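ADP-dependent (S)-NAD(P)H-hydrate dehydratase (Streptococcus mutans, PDB 3BGK) probably catalyses the ADP-dependent dehydration of the S-form of NAD(P)HX, repairing NADH and NADPH damaged by hydration. Local coordinates at residues 83-87 against 261-265; 131-137 against 163-167; 206-210 against 229-234; 243-249 against 290-295. One frame throughout, in Å; residues are numbered along the deposited sequence.

In the fold
Following the chain from the N terminus, interaction 1 opens just after helix 71-83. Interaction 2 opens and closes next: it ties the loop after strand 128-131 to the start of helix 163-170. Interaction 3 follows in series and sets helix 203-210 against the hairpin of strands 227-230 and 233-237. Both are nested within the long loop that interaction 1 closes at the end of helix 249-263. Interaction 4 opens at 243-249, before that closure, and closes after it at 290-295, so interactions 1 and 4 cross. Within one chain the four contacts do not touch. Between subunits, residues of interaction 4 pack against residues of interaction 1 in another copy.

Interaction 1: residues 83-87 against 261-265; sequences NSGAG and VAQFH
Q263 reaches from the end of helix 249-263 to S84, and one polar bond carries the contact. Q263 NE2 donates to S84 O at 2.8 Å, with an N-H...O angle of 152°. The amide nitrogen comes from above the carbonyl plane of S84, 54° out of it. The first torsion turns the side chain this way: chi1 is 62°, with CG between the backbone N and the carbonyl carbon. Beyond CG the chain runs extended. Other groups hold the same amide. Q263 NE2 also bonds G259 O in its own helix, and OE1 accepts from R49, which bonds G85 O as well.

The backbone of the first segment turns at G85, which closes helix 71-83 in a Schellman motif with positive phi. The Q263 amide lies close by, with NE2 3.6 Å from G85 C.

The apolar part is small. A86 CB and A262 CB come within 4.5 Å, a loose apolar touch, and V61 of strand 60-64 touches both residues. The second subunit adds Y291, which packs on Q263 and F264.

The contact thus joins the C-terminal ends of two helices in a buried place. Both ends of the glutamine amide are bonded, which should fix its rotation. The positive charge of R49 would suit the carbonyl oxygens gathered there.

Interaction 2: residues 131-137 against 163-167; sequences MGPGLAE and SAINL
S163 OG donates to A136 O at 3.0 Å, binding the first turn of helix 163-170 to the loop after strand 128-131. The hydroxyl approaches from above the carbonyl plane, 44° out of it. Chi1 of S163 is 79°, which sets OG between the backbone N and the carbonyl carbon and turns it to the loop. S163 OG also lies 3.6 Å from L135 CB.

A second polar pair sits at the solvent-exposed end, at E137. N166 ND2 bonds E137 OE2 at 2.9 Å, but the N-H...O angle of 127° makes it weak. The two side chains meet at about a right angle, with the carboxylate and amide planes inclined to each other. E137 also uses its aliphatic part: CG rests 3.6 Å from L167 CD1.

The inner part is apolar. L135 CD2 touches L167 CD2 at 3.8 Å and also meets A164 CB. A164 CB then lies 3.7 Å from G132 CA, so the helix comes close to the loop backbone here. F145 of helix 139-151 covers L167.

The loop itself is shaped by a type II turn from G132 to L135. L135 O is bonded by N67. G134, in this turn, is predicted to bind (6S)-NADPHX.

The chemistry grades outward. Methyl and methylene groups fill the buried end, a hydroxyl fastens the middle, and a weak charged-to-amide bond lies at the exposed end. The serine bond, not the weak amide bond, is the likelier polar hold on the loop that carries G134.

Interaction 3: residues 206-210 against 229-234; sequences TQTAL and YQGQKI
Y229 offers the face of its ring to T206. The methyl carbon T206 CG2 sits nearly over the ring centre, 3.7 Å from the centroid and 13° off the normal, a CH-pi contact. T206 CG2 is anti to its backbone N, while OG1 lies beside that N (chi1 -70°) and makes a weak hydrogen bond with W190 NE1. At the base of the same tyrosine, L210 CD1 rests 3.6 Å from Y229 CB. The two T206 and L210 contacts are one helical turn apart.

Q230 points away from the helix, and its NE2 bonds E216 O. G231 follows, with the positive phi of its turn position. Its carbonyl oxygen accepts a bond from a water, with G231 O at 2.7 Å from the water O. That water also accepts from Q207 NE2 and donates to K233 O, so it bridges Q207 of the helix to the turn at G231 and to the strand at K233. It lies in the plane of the Y229 ring, at the edge.

Q232 turns its amide back to the helix. Q232 NE2 lies 3.6 Å from Q207 OE1, a contact without a hydrogen bond, and the two amide planes are 58° apart. I234 brings CD1 to 3.4 Å from Q207 NE2. Q207 is extended beyond CG, which carries its amide across to these partners.

The mutual backbone bonds of Q230 and K233 close a two-residue beta hairpin with a type II' turn. Helix 203-210 packs over this hairpin of strands 227-230 and 233-237, at the helix-on-sheet boundary of an alpha/beta three-layer sandwich.

Interaction 4: residues 243-249 against 290-295; sequences YQATGGM and AYVVLP. With PO4 (phosphate ion), chain B.
Y243 O, in the loop before helix 249-263, accepts from V293 N of the loop before helix 295-310. The glycine-rich sequence from G247 to D251, where a type II turn runs into the helix start, is consistent with the anion hole of the ribokinase-like fold. The backbone bond from V293 N to Y243 O is 2.8 Å long with an angle of 170° at the hydrogen.

The packing is tight on the side of 290-295. Y243 CB lies 3.3 Å from Y291 O, and Y243 CD2 touches V293 CG2 alongside it. Chi1 of Y243 is 37°, with CG between the backbone N and the carbonyl carbon, and the ring runs the same way as V293. Its OH bonds D284. T246 CG2 meets V293 O at 3.4 Å, and T246 CB rests against V292 CG2. P295 presses its ring on the turn itself, with CG 3.3 Å from G247 O and 3.4 Å from G248 C. The selenomethionine M249 bends at chi2 and chi3, which brings CE against V293 O, with P295 CG further off. L294 is the N-cap of helix 295-310. The third subunit covers part of this side, where its K47 O bonds Y291 OH.

The phosphate side is less buried, with G248 and M249 partly exposed. The phosphate ion is probably from the crystallisation liquor. G250 N, D251 N and H186 NE2 also bond it. The helix start would favour its negative charge. G248 N, at the N-cap of helix 249-263, donates to phosphate O1 at 2.7 Å, nearly straight.

Interaction 1: residues 83-87 against 261-265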
loop_
_atom_site.group_PDB
_atom_site.type_symbol
_atom_site.label_atom_id
_atom_site.label_comp_id
_atom_site.label_asym_id
_atom_site.label_seq_id
_atom_site.Cartn_x
_atom_site.Cartn_y
_atom_site.Cartn_z
ATOM N N ASN A 83 7.325 14.885 1.625
ATOM C CA ASN A 83 8.550 14.597 0.904
ATOM C C ASN A 83 9.391 15.841 0.641
ATOM O O ASN A 83 10.608 15.743 0.516
ATOM C CB ASN A 83 8.248 13.812 -0.375
ATOM C CG ASN A 83 7.854 12.368 -0.089
ATOM O OD1 ASN A 83 8.595 11.635 0.567
ATOM N ND2 ASN A 83 6.692 11.954 -0.581
ATOM N N SER A 84 8.743 17.007 0.597
ATOM C CA SER A 84 9.447 18.292 0.505
ATOM C C SER A 84 10.147 18.712 1.803
ATOM O O SER A 84 10.976 19.627 1.804
ATOM C CB SER A 84 8.498 19.391 0.031
ATOM O OG SER A 84 7.946 19.038 -1.224
ATOM N N GLY A 85 9.814 18.048 2.906
ATOM C CA GLY A 85 10.528 18.261 4.157
ATOM C C GLY A 85 9.807 19.058 5.227
ATOM O O GLY A 85 10.433 19.471 6.204
ATOM N N ALA A 86 8.500 19.276 5.065
ATOM C CA ALA A 86 7.717 19.908 6.123
ATOM C C ALA A 86 7.986 19.173 7.439
ATOM O O ALA A 86 8.055 17.944 7.468
ATOM C CB ALA A 86 6.241 19.895 5.785
ATOM N N GLY A 87 8.177 19.924 8.518
ATOM C CA GLY A 87 8.478 19.328 9.811
ATOM C C GLY A 87 7.358 18.430 10.285
ATOM O O GLY A 87 7.601 17.312 10.726
ATOM N N VAL A 261 7.277 26.614 1.705
ATOM C CA VAL A 261 6.973 27.807 2.503
ATOM C C VAL A 261 7.033 27.526 4.008
ATOM O O VAL A 261 7.299 28.429 4.807
ATOM C CB VAL A 261 5.620 28.481 2.115
ATOM C CG1 VAL A 261 5.632 28.924 0.659
ATOM C CG2 VAL A 261 4.439 27.559 2.383
ATOM N N ALA A 262 6.813 26.264 4.373
ATOM C CA ALA A 262 6.893 25.809 5.762
ATOM C C ALA A 262 8.304 25.900 6.351
ATOM O O ALA A 262 8.462 26.181 7.532
ATOM C CB ALA A 262 6.360 24.386 5.877
ATOM N N GLN A 263 9.321 25.675 5.522
ATOM C CA GLN A 263 10.705 25.562 5.992
ATOM C C GLN A 263 11.637 26.691 5.540
ATOM O O GLN A 263 12.635 26.959 6.210
ATOM C CB GLN A 263 11.300 24.197 5.593
ATOM C CG GLN A 263 11.365 23.960 4.081
ATOM C CD GLN A 263 11.431 22.494 3.700
ATOM O OE1 GLN A 263 12.447 21.828 3.883
ATOM N NE2 GLN A 263 10.347 21.991 3.133
ATOM N N PHE A 264 11.335 27.330 4.407
ATOM C CA PHE A 264 12.184 28.420 3.893
ATOM C C PHE A 264 11.498 29.779 4.075
ATOM O O PHE A 264 10.529 30.088 3.377
ATOM C CB PHE A 264 12.555 28.204 2.418
ATOM C CG PHE A 264 13.144 26.853 2.121
ATOM C CD1 PHE A 264 14.379 26.480 2.639
ATOM C CD2 PHE A 264 12.466 25.953 1.298
ATOM C CE1 PHE A 264 14.928 25.223 2.354
ATOM C CE2 PHE A 264 13.007 24.689 1.001
ATOM C CZ PHE A 264 14.238 24.329 1.531
ATOM N N HIS A 265 12.016 30.585 5.009
ATOM C CA HIS A 265 11.331 31.806 5.465
ATOM C C HIS A 265 11.848 33.093 4.833
ATOM O O HIS A 265 11.448 34.187 5.239
ATOM C CB HIS A 265 11.385 31.917 6.993
ATOM C CG HIS A 265 10.951 30.673 7.697
ATOM N ND1 HIS A 265 11.846 29.738 8.172
ATOM C CD2 HIS A 265 9.717 30.190 7.973
ATOM C CE1 HIS A 265 11.180 28.740 8.726
ATOM N NE2 HIS A 265 9.887 28.989 8.616
#

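Interaction 2: residues 131-137 against 163-167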
loop_
_atom_site.group_PDB
_atom_site.type_symbol
_atom_site.label_atom_id
_atom_site.label_comp_id
_atom_site.label_asym_id
_atom_site.label_seq_id
_atom_site.Cartn_x
_atom_site.Cartn_y
_atom_site.Cartn_z
HETATM N N MSE A 131 -5.594 24.798 1.928
HETATM C CA MSE A 131 -6.975 24.401 1.779
HETATM C C MSE A 131 -7.348 24.356 0.306
HETATM O O MSE A 131 -7.022 25.266 -0.445
HETATM C CB MSE A 131 -7.859 25.374 2.541
HETATM C CG MSE A 131 -9.326 25.018 2.564
HETATM SE SE MSE A 131 -10.364 26.433 3.412
HETATM C CE MSE A 131 -9.558 27.994 2.561
ATOM N N GLY A 132 -8.004 23.280 -0.113
ATOM C CA GLY A 132 -8.602 23.250 -1.441
ATOM C C GLY A 132 -8.497 21.997 -2.288
ATOM O O GLY A 132 -9.443 21.680 -3.013
ATOM N N PRO A 133 -7.348 21.291 -2.239
ATOM C CA PRO A 133 -7.239 20.131 -3.132
ATOM C C PRO A 133 -8.247 19.042 -2.765
ATOM O O PRO A 133 -8.155 18.432 -1.701
ATOM C CB PRO A 133 -5.786 19.655 -2.945
ATOM C CG PRO A 133 -5.325 20.245 -1.665
ATOM C CD PRO A 133 -6.131 21.490 -1.424
ATOM N N GLY A 134 -9.225 18.837 -3.642
ATOM C CA GLY A 134 -10.284 17.862 -3.407
ATOM C C GLY A 134 -11.326 18.277 -2.381
ATOM O O GLY A 134 -12.115 17.445 -1.927
ATOM N N LEU A 135 -11.337 19.560 -2.020
ATOM C CA LEU A 135 -12.288 20.091 -1.040
ATOM C C LEU A 135 -13.742 19.943 -1.505
ATOM O O LEU A 135 -14.644 19.756 -0.688
ATOM C CB LEU A 135 -11.977 21.567 -0.738
ATOM C CG LEU A 135 -12.723 22.316 0.380
ATOM C CD1 LEU A 135 -12.480 21.684 1.748
ATOM C CD2 LEU A 135 -12.329 23.781 0.407
ATOM N N ALA A 136 -13.945 20.017 -2.821
ATOM C CA ALA A 136 -15.278 20.084 -3.436
ATOM C C ALA A 136 -16.018 21.370 -3.042
ATOM O O ALA A 136 -15.412 22.303 -2.498
ATOM C CB ALA A 136 -16.111 18.826 -3.129
ATOM N N GLU A 137 -17.317 21.422 -3.331
ATOM C CA GLU A 137 -18.085 22.659 -3.189
ATOM C C GLU A 137 -19.410 22.491 -2.449
ATOM O O GLU A 137 -20.182 23.446 -2.340
ATOM C CB GLU A 137 -18.301 23.315 -4.561
ATOM C CG GLU A 137 -17.047 23.991 -5.103
ATOM C CD GLU A 137 -17.192 24.498 -6.524
ATOM O OE1 GLU A 137 -18.085 25.339 -6.781
ATOM O OE2 GLU A 137 -16.394 24.064 -7.384
ATOM N N SER A 163 -10.800 24.024 -5.904
ATOM C CA SER A 163 -12.190 24.427 -5.679
ATOM C C SER A 163 -12.372 25.502 -4.605
ATOM O O SER A 163 -13.406 26.177 -4.568
ATOM C CB SER A 163 -13.062 23.206 -5.357
ATOM O OG SER A 163 -12.915 22.803 -4.005
ATOM N N ALA A 164 -11.374 25.659 -3.739
ATOM C CA ALA A 164 -11.412 26.711 -2.724
ATOM C C ALA A 164 -11.272 28.105 -3.344
ATOM O O ALA A 164 -11.621 29.097 -2.720
ATOM C CB ALA A 164 -10.356 26.471 -1.658
ATOM N N ILE A 165 -10.765 28.173 -4.571
ATOM C CA ILE A 165 -10.721 29.426 -5.318
ATOM C C ILE A 165 -12.138 29.865 -5.685
ATOM O O ILE A 165 -12.485 31.040 -5.532
ATOM C CB ILE A 165 -9.836 29.321 -6.583
ATOM C CG1 ILE A 165 -8.371 29.044 -6.212
ATOM C CG2 ILE A 165 -9.943 30.587 -7.428
ATOM C CD1 ILE A 165 -7.613 30.233 -5.624
ATOM N N ASN A 166 -12.953 28.914 -6.150
ATOM C CA ASN A 166 -14.388 29.142 -6.380
ATOM C C ASN A 166 -15.115 29.572 -5.105
ATOM O O ASN A 166 -15.998 30.429 -5.142
ATOM C CB ASN A 166 -15.068 27.885 -6.925
ATOM C CG ASN A 166 -14.321 27.259 -8.082
ATOM O OD1 ASN A 166 -13.849 27.950 -8.985
ATOM N ND2 ASN A 166 -14.227 25.935 -8.068
ATOM N N LEU A 167 -14.746 28.956 -3.985
ATOM C CA LEU A 167 -15.349 29.249 -2.687
ATOM C C LEU A 167 -14.973 30.639 -2.202
ATOM O O LEU A 167 -15.792 31.338 -1.607
ATOM C CB LEU A 167 -14.948 28.189 -1.656
ATOM C CG LEU A 167 -15.956 27.091 -1.305
ATOM C CD1 LEU A 167 -16.656 26.533 -2.528
ATOM C CD2 LEU A 167 -15.264 25.978 -0.529
#

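Interaction 3: residues 206-210 against 229-234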
loop_
_atom_site.group_PDB
_atom_site.type_symbol
_atom_site.label_atom_id
_atom_site.label_comp_id
_atom_site.label_asym_id
_atom_site.label_seq_id
_atom_site.Cartn_x
_atom_site.Cartn_y
_atom_site.Cartn_z
ATOM N N THR A 206 -4.005 39.601 -16.065
ATOM C CA THR A 206 -3.825 38.844 -14.820
ATOM C C THR A 206 -3.130 39.707 -13.763
ATOM O O THR A 206 -3.529 39.723 -12.598
ATOM C CB THR A 206 -3.014 37.544 -15.074
ATOM O OG1 THR A 206 -3.806 36.623 -15.835
ATOM C CG2 THR A 206 -2.604 36.883 -13.773
ATOM N N GLN A 207 -2.102 40.430 -14.200
ATOM C CA GLN A 207 -1.320 41.330 -13.359
ATOM C C GLN A 207 -2.171 42.438 -12.737
ATOM O O GLN A 207 -1.974 42.810 -11.580
ATOM C CB GLN A 207 -0.209 41.953 -14.198
ATOM C CG GLN A 207 0.923 42.543 -13.407
ATOM C CD GLN A 207 1.930 43.233 -14.291
ATOM O OE1 GLN A 207 1.630 44.255 -14.916
ATOM N NE2 GLN A 207 3.141 42.686 -14.346
ATOM N N THR A 208 -3.111 42.959 -13.518
ATOM C CA THR A 208 -3.975 44.045 -13.079
ATOM C C THR A 208 -5.098 43.528 -12.175
ATOM O O THR A 208 -5.523 44.217 -11.245
ATOM C CB THR A 208 -4.526 44.830 -14.296
ATOM O OG1 THR A 208 -3.429 45.366 -15.049
ATOM C CG2 THR A 208 -5.436 45.981 -13.857
ATOM N N ALA A 209 -5.565 42.311 -12.445
ATOM C CA ALA A 209 -6.589 41.676 -11.610
ATOM C C ALA A 209 -6.047 41.283 -10.229
ATOM O O ALA A 209 -6.822 41.078 -9.290
ATOM C CB ALA A 209 -7.181 40.468 -12.318
ATOM N N LEU A 210 -4.723 41.183 -10.119
ATOM C CA LEU A 210 -4.063 40.862 -8.856
ATOM C C LEU A 210 -4.059 42.074 -7.928
ATOM O O LEU A 210 -4.241 41.935 -6.717
ATOM C CB LEU A 210 -2.629 40.389 -9.102
ATOM C CG LEU A 210 -2.094 39.127 -8.418
ATOM C CD1 LEU A 210 -0.590 39.080 -8.581
ATOM C CD2 LEU A 210 -2.462 39.036 -6.945
ATOM N N TYR A 229 3.088 35.059 -10.068
ATOM C CA TYR A 229 2.834 36.489 -9.977
ATOM C C TYR A 229 2.851 36.969 -8.525
ATOM O O TYR A 229 2.254 36.337 -7.652
ATOM C CB TYR A 229 1.462 36.820 -10.561
ATOM C CG TYR A 229 1.261 36.539 -12.029
ATOM C CD1 TYR A 229 0.879 35.270 -12.481
ATOM C CD2 TYR A 229 1.398 37.557 -12.970
ATOM C CE1 TYR A 229 0.669 35.019 -13.833
ATOM C CE2 TYR A 229 1.189 37.316 -14.327
ATOM C CZ TYR A 229 0.824 36.051 -14.748
ATOM O OH TYR A 229 0.621 35.832 -16.092
ATOM N N GLN A 230 3.533 38.089 -8.285
ATOM C CA GLN A 230 3.393 38.865 -7.048
ATOM C C GLN A 230 3.757 40.318 -7.325
ATOM O O GLN A 230 4.865 40.609 -7.777
ATOM C CB GLN A 230 4.267 38.324 -5.911
ATOM C CG GLN A 230 3.999 39.012 -4.575
ATOM C CD GLN A 230 5.152 38.914 -3.589
ATOM O OE1 GLN A 230 6.319 39.044 -3.959
ATOM N NE2 GLN A 230 4.825 38.699 -2.323
ATOM N N GLY A 231 2.816 41.219 -7.051
ATOM C CA GLY A 231 2.991 42.641 -7.335
ATOM C C GLY A 231 3.284 42.870 -8.804
ATOM O O GLY A 231 2.450 42.585 -9.666
ATOM N N GLN A 232 4.488 43.364 -9.081
ATOM C CA GLN A 232 4.927 43.644 -10.450
ATOM C C GLN A 232 5.931 42.602 -10.953
ATOM O O GLN A 232 6.618 42.823 -11.950
ATOM C CB GLN A 232 5.517 45.063 -10.545
ATOM C CG GLN A 232 4.504 46.197 -10.315
ATOM C CD GLN A 232 3.400 46.243 -11.372
ATOM O OE1 GLN A 232 2.221 46.407 -11.046
ATOM N NE2 GLN A 232 3.779 46.089 -12.642
ATOM N N LYS A 233 6.003 41.466 -10.260
ATOM C CA LYS A 233 6.935 40.395 -10.612
ATOM C C LYS A 233 6.219 39.260 -11.340
ATOM O O LYS A 233 5.135 38.834 -10.933
ATOM C CB LYS A 233 7.639 39.850 -9.363
ATOM C CG LYS A 233 8.430 40.890 -8.572
ATOM C CD LYS A 233 9.351 40.243 -7.537
ATOM C CE LYS A 233 8.663 40.046 -6.188
ATOM N NZ LYS A 233 9.610 39.492 -5.161
ATOM N N ILE A 234 6.824 38.789 -12.427
ATOM C CA ILE A 234 6.338 37.604 -13.125
ATOM C C ILE A 234 7.501 36.646 -13.355
ATOM O O ILE A 234 8.505 37.011 -13.962
ATOM C CB ILE A 234 5.646 37.940 -14.471
ATOM C CG1 ILE A 234 4.589 39.038 -14.288
ATOM C CG2 ILE A 234 5.012 36.679 -15.083
ATOM C CD1 ILE A 234 4.199 39.753 -15.577
HETATM O O HOH W 1 2.992 40.896 -11.706
#

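Interaction 4: residues 243-249 against 290-295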
loop_
_atom_site.group_PDB
_atom_site.type_symbol
_atom_site.label_atom_id
_atom_site.label_comp_id
_atom_site.label_asym_id
_atom_site.label_seq_id
_atom_site.Cartn_x
_atom_site.Cartn_y
_atom_site.Cartn_z
ATOM N N TYR A 243 4.231 15.280 -20.669
ATOM C CA TYR A 243 4.195 14.113 -19.779
ATOM C C TYR A 243 3.619 14.469 -18.396
ATOM O O TYR A 243 3.369 13.589 -17.561
ATOM C CB TYR A 243 5.607 13.523 -19.643
ATOM C CG TYR A 243 6.688 14.583 -19.612
ATOM C CD1 TYR A 243 7.354 14.962 -20.782
ATOM C CD2 TYR A 243 7.024 15.229 -18.421
ATOM C CE1 TYR A 243 8.336 15.945 -20.766
ATOM C CE2 TYR A 243 8.001 16.214 -18.394
ATOM C CZ TYR A 243 8.653 16.564 -19.571
ATOM O OH TYR A 243 9.628 17.533 -19.549
ATOM N N GLN A 244 3.413 15.762 -18.169
ATOM C CA GLN A 244 2.835 16.250 -16.928
ATOM C C GLN A 244 1.322 16.395 -17.002
ATOM O O GLN A 244 0.669 16.647 -15.981
ATOM C CB GLN A 244 3.451 17.593 -16.558
ATOM C CG GLN A 244 4.762 17.477 -15.821
ATOM C CD GLN A 244 5.366 18.823 -15.526
ATOM O OE1 GLN A 244 5.308 19.306 -14.393
ATOM N NE2 GLN A 244 5.932 19.452 -16.547
ATOM N N ALA A 245 0.764 16.244 -18.201
ATOM C CA ALA A 245 -0.666 16.463 -18.414
ATOM C C ALA A 245 -1.494 15.263 -17.948
ATOM O O ALA A 245 -2.197 14.619 -18.741
ATOM C CB ALA A 245 -0.939 16.786 -19.873
ATOM N N THR A 246 -1.401 14.976 -16.651
ATOM C CA THR A 246 -2.052 13.814 -16.055
ATOM C C THR A 246 -2.686 14.183 -14.719
ATOM O O THR A 246 -2.207 15.087 -14.027
ATOM C CB THR A 246 -1.073 12.612 -15.912
ATOM O OG1 THR A 246 -1.771 11.473 -15.400
ATOM C CG2 THR A 246 0.088 12.939 -14.989
ATOM N N GLY A 247 -3.772 13.491 -14.380
ATOM C CA GLY A 247 -4.568 13.807 -13.192
ATOM C C GLY A 247 -3.746 13.778 -11.918
ATOM O O GLY A 247 -2.976 12.842 -11.705
ATOM N N GLY A 248 -3.901 14.813 -11.095
ATOM C CA GLY A 248 -3.200 14.919 -9.823
ATOM C C GLY A 248 -1.926 15.748 -9.818
ATOM O O GLY A 248 -1.302 15.924 -8.767
HETATM N N MSE A 249 -1.540 16.255 -10.988
HETATM C CA MSE A 249 -0.317 17.042 -11.151
HETATM C C MSE A 249 -0.357 18.334 -10.338
HETATM O O MSE A 249 0.640 18.724 -9.737
HETATM C CB MSE A 249 -0.068 17.343 -12.638
HETATM C CG MSE A 249 1.298 17.969 -12.963
HETATM SE SE MSE A 249 2.854 16.913 -12.395
HETATM C CE MSE A 249 2.416 15.229 -13.265
ATOM N N ALA A 290 9.962 7.929 -19.112
ATOM C CA ALA A 290 8.527 7.823 -18.862
ATOM C C ALA A 290 7.723 8.654 -19.848
ATOM O O ALA A 290 7.965 9.850 -20.011
ATOM C CB ALA A 290 8.194 8.220 -17.420
ATOM N N TYR A 291 6.764 8.001 -20.499
ATOM C CA TYR A 291 5.884 8.641 -21.467
ATOM C C TYR A 291 4.961 9.640 -20.779
ATOM O O TYR A 291 4.774 10.755 -21.261
ATOM C CB TYR A 291 5.069 7.574 -22.180
ATOM C CG TYR A 291 4.388 8.036 -23.437
ATOM C CD1 TYR A 291 5.121 8.343 -24.580
ATOM C CD2 TYR A 291 3.000 8.133 -23.498
ATOM C CE1 TYR A 291 4.486 8.754 -25.742
ATOM C CE2 TYR A 291 2.356 8.540 -24.651
ATOM C CZ TYR A 291 3.103 8.848 -25.770
ATOM O OH TYR A 291 2.460 9.243 -26.917
ATOM N N VAL A 292 4.374 9.214 -19.662
ATOM C CA VAL A 292 3.701 10.104 -18.718
ATOM C C VAL A 292 4.486 10.083 -17.398
ATOM O O VAL A 292 5.043 9.053 -17.022
ATOM C CB VAL A 292 2.206 9.707 -18.507
ATOM C CG1 VAL A 292 2.059 8.468 -17.620
ATOM C CG2 VAL A 292 1.415 10.856 -17.927
ATOM N N VAL A 293 4.558 11.223 -16.720
ATOM C CA VAL A 293 5.172 11.267 -15.391
ATOM C C VAL A 293 4.058 11.428 -14.359
ATOM O O VAL A 293 3.365 12.444 -14.327
ATOM C CB VAL A 293 6.245 12.383 -15.261
ATOM C CG1 VAL A 293 6.798 12.451 -13.834
ATOM C CG2 VAL A 293 7.373 12.150 -16.242
ATOM N N LEU A 294 3.880 10.404 -13.530
ATOM C CA LEU A 294 2.783 10.394 -12.566
ATOM C C LEU A 294 3.110 11.219 -11.324
ATOM O O LEU A 294 4.247 11.205 -10.847
ATOM C CB LEU A 294 2.372 8.958 -12.196
ATOM C CG LEU A 294 1.845 8.034 -13.302
ATOM C CD1 LEU A 294 1.420 6.694 -12.717
ATOM C CD2 LEU A 294 0.698 8.668 -14.102
ATOM N N PRO A 295 2.103 11.935 -10.796
ATOM C CA PRO A 295 2.254 12.810 -9.628
ATOM C C PRO A 295 2.951 12.134 -8.432
ATOM O O PRO A 295 3.836 12.737 -7.821
ATOM C CB PRO A 295 0.810 13.175 -9.285
ATOM C CG PRO A 295 0.076 13.063 -10.581
ATOM C CD PRO A 295 0.714 11.927 -11.304
HETATM P P PO4 B . -4.857 18.226 -11.285
HETATM O O1 PO4 B . -5.316 16.937 -11.934
HETATM O O2 PO4 B . -6.012 19.203 -11.331
HETATM O O3 PO4 B . -4.486 17.985 -9.839
HETATM O O4 PO4 B . -3.656 18.792 -12.020
#